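Local structure of maltose operon transcriptional repressor (Staphylococcus aureus subsp. aureus Mu50, 3HCW) at residues A[120-125]-A[239-244]. The protein probably represses transcription of the maltose operon, its C-terminal fragment folding as a periplasmic binding protein-like domain of the kind that senses small effector molecules. Sequence-based numbering, arbitrary orientation.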
loop_
_atom_site.group_PDB
_atom_site.type_symbol
_atom_site.label_atom_id
_atom_site.label_comp_id
_atom_site.label_asym_id
_atom_site.label_seq_id
_atom_site.Cartn_x
_atom_site.Cartn_y
_atom_site.Cartn_z
ATOM N N GLU A 120 -5.260 0.982 24.739
ATOM C CA GLU A 120 -4.967 1.531 26.049
ATOM C C GLU A 120 -3.552 2.088 26.112
ATOM O O GLU A 120 -3.351 3.144 26.680
ATOM C CB GLU A 120 -5.145 0.470 27.123
ATOM C CG GLU A 120 -6.575 0.282 27.503
ATOM C CD GLU A 120 -6.806 -0.828 28.480
ATOM O OE1 GLU A 120 -5.821 -1.452 28.945
ATOM O OE2 GLU A 120 -7.996 -1.064 28.777
ATOM N N ASN A 121 -2.590 1.362 25.534
ATOM C CA ASN A 121 -1.215 1.825 25.422
ATOM C C ASN A 121 -1.111 3.122 24.630
ATOM O O ASN A 121 -0.391 4.041 25.030
ATOM C CB ASN A 121 -0.329 0.760 24.766
ATOM C CG ASN A 121 -0.092 -0.418 25.655
ATOM O OD1 ASN A 121 -0.231 -0.321 26.866
ATOM N ND2 ASN A 121 0.260 -1.557 25.059
ATOM N N LEU A 122 -1.823 3.184 23.505
ATOM C CA LEU A 122 -1.810 4.380 22.668
ATOM C C LEU A 122 -2.494 5.543 23.370
ATOM O O LEU A 122 -1.937 6.652 23.402
ATOM C CB LEU A 122 -2.454 4.119 21.301
ATOM C CG LEU A 122 -2.361 5.215 20.234
ATOM C CD1 LEU A 122 -0.966 5.259 19.647
ATOM C CD2 LEU A 122 -3.387 4.973 19.123
ATOM N N THR A 123 -3.677 5.283 23.941
ATOM C CA THR A 123 -4.445 6.329 24.618
ATOM C C THR A 123 -3.658 6.874 25.816
ATOM O O THR A 123 -3.644 8.071 26.035
ATOM C CB THR A 123 -5.873 5.857 25.080
ATOM O OG1 THR A 123 -6.563 5.205 23.998
ATOM C CG2 THR A 123 -6.713 7.045 25.542
ATOM N N ARG A 124 -3.011 5.995 26.580
ATOM C CA ARG A 124 -2.173 6.410 27.722
ATOM C C ARG A 124 -1.045 7.340 27.296
ATOM O O ARG A 124 -0.815 8.365 27.934
ATOM C CB ARG A 124 -1.569 5.196 28.446
ATOM C CG ARG A 124 -2.140 4.912 29.825
ATOM C CD ARG A 124 -1.691 5.963 30.841
ATOM N NE ARG A 124 -0.425 5.637 31.496
ATOM C CZ ARG A 124 0.251 6.466 32.294
ATOM N NH1 ARG A 124 -0.201 7.691 32.541
ATOM N NH2 ARG A 124 1.393 6.071 32.844
ATOM N N HIS A 125 -0.363 6.975 26.213
ATOM C CA HIS A 125 0.764 7.758 25.683
ATOM C C HIS A 125 0.411 9.203 25.341
ATOM O O HIS A 125 1.182 10.128 25.669
ATOM C CB HIS A 125 1.383 7.073 24.462
ATOM C CG HIS A 125 2.253 7.974 23.646
ATOM N ND1 HIS A 125 3.516 8.352 24.048
ATOM C CD2 HIS A 125 2.039 8.586 22.457
ATOM C CE1 HIS A 125 4.045 9.152 23.143
ATOM N NE2 HIS A 125 3.167 9.315 22.168
ATOM N N PRO A 239 4.937 12.565 10.254
ATOM C CA PRO A 239 5.085 11.173 10.690
ATOM C C PRO A 239 4.225 10.831 11.902
ATOM O O PRO A 239 4.152 11.607 12.855
ATOM C CB PRO A 239 6.566 11.083 11.034
ATOM C CG PRO A 239 7.190 11.962 9.997
ATOM C CD PRO A 239 6.255 13.164 9.970
ATOM N N GLN A 240 3.568 9.679 11.842
ATOM C CA GLN A 240 2.538 9.357 12.825
ATOM C C GLN A 240 2.958 8.362 13.890
ATOM O O GLN A 240 3.573 7.318 13.601
ATOM C CB GLN A 240 1.264 8.879 12.129
ATOM C CG GLN A 240 0.627 9.954 11.236
ATOM C CD GLN A 240 -0.024 11.043 12.042
ATOM O OE1 GLN A 240 -0.722 10.764 13.011
ATOM N NE2 GLN A 240 0.196 12.294 11.652
ATOM N N THR A 241 2.616 8.716 15.125
ATOM C CA THR A 241 2.678 7.812 16.252
ATOM C C THR A 241 1.619 6.742 16.033
ATOM O O THR A 241 0.463 7.043 15.683
ATOM C CB THR A 241 2.461 8.574 17.548
ATOM O OG1 THR A 241 3.582 9.444 17.768
ATOM C CG2 THR A 241 2.312 7.649 18.727
ATOM N N CYS A 242 2.038 5.491 16.205
ATOM C CA CYS A 242 1.139 4.373 15.975
ATOM C C CYS A 242 1.550 3.094 16.660
ATOM O O CYS A 242 2.686 2.927 17.124
ATOM C CB CYS A 242 0.896 4.120 14.478
ATOM S SG CYS A 242 2.316 4.339 13.446
ATOM N N ILE A 243 0.562 2.217 16.770
ATOM C CA ILE A 243 0.737 0.904 17.328
ATOM C C ILE A 243 1.049 -0.055 16.185
ATOM O O ILE A 243 0.241 -0.223 15.262
ATOM C CB ILE A 243 -0.549 0.433 18.051
ATOM C CG1 ILE A 243 -0.928 1.387 19.194
ATOM C CG2 ILE A 243 -0.374 -0.987 18.558
ATOM C CD1 ILE A 243 0.051 1.378 20.398
ATOM N N ASP A 244 2.228 -0.672 16.251
ATOM C CA ASP A 244 2.612 -1.728 15.321
ATOM C C ASP A 244 1.920 -3.048 15.725
ATOM O O ASP A 244 2.168 -3.574 16.793
ATOM C CB ASP A 244 4.138 -1.866 15.343
ATOM C CG ASP A 244 4.659 -2.896 14.362
ATOM O OD1 ASP A 244 3.869 -3.451 13.561
ATOM O OD2 ASP A 244 5.885 -3.142 14.387
#
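Leu122 and Ile243 carry most of this helix-on-strand contact, crossing obliquely at the point where the two backbones come nearest. Leu122 CB rests against Ile243 CG1 at 3.8 Å, and Ile243 CD1 comes equally near the same CB, so the ethyl branch of the isoleucine lies along the base of the leucine side chain. A chi1 of -172° sets Leu122 CG anti to the backbone N, and a chi2 of 75° turns CD1 to the strand, where it meets Ile243 CG1 at 3.9 Å and, more loosely, Thr241 CG2 and the backbone of Cys242. Ile243 CD1 ends 4.4 Å from Asn121 CB, at the partly exposed border of the contact.

One helical turn on from Leu122, His125 and Thr241 reach toward each other tip to tip. The methyl of Thr241 approaches the imidazole obliquely, CG2 being 3.9 Å from His125 CD2, with NE2 equally near. No hydrogen bond joins the two segments; instead, the polar ends of this pair converge on a third residue. His125 NE2 and Thr241 OG1 both hydrogen-bond to Thr285 OG1, and Thr241 OG1 also pairs with Arg282 N, so that NE2 and OG1 are both satisfied within the buried contact, which probably helps hold the rotation of the two side chains.

The axes of helix segment 120-125 and strand 241-244 run nearly antiparallel, at 160°, and approach to 8.8 Å. Leu279 of strand 272-280 touches Leu122, His125 and Thr241, while Phe227 of strand 222-227 packs on Leu122 and Ile243. Helix 115-129 thus covers one face of the central sheet over strand 241-244 and its two flanking strands, with helix 144-159 beside it, as in the layered alpha/beta fold of periplasmic binding protein-like domains.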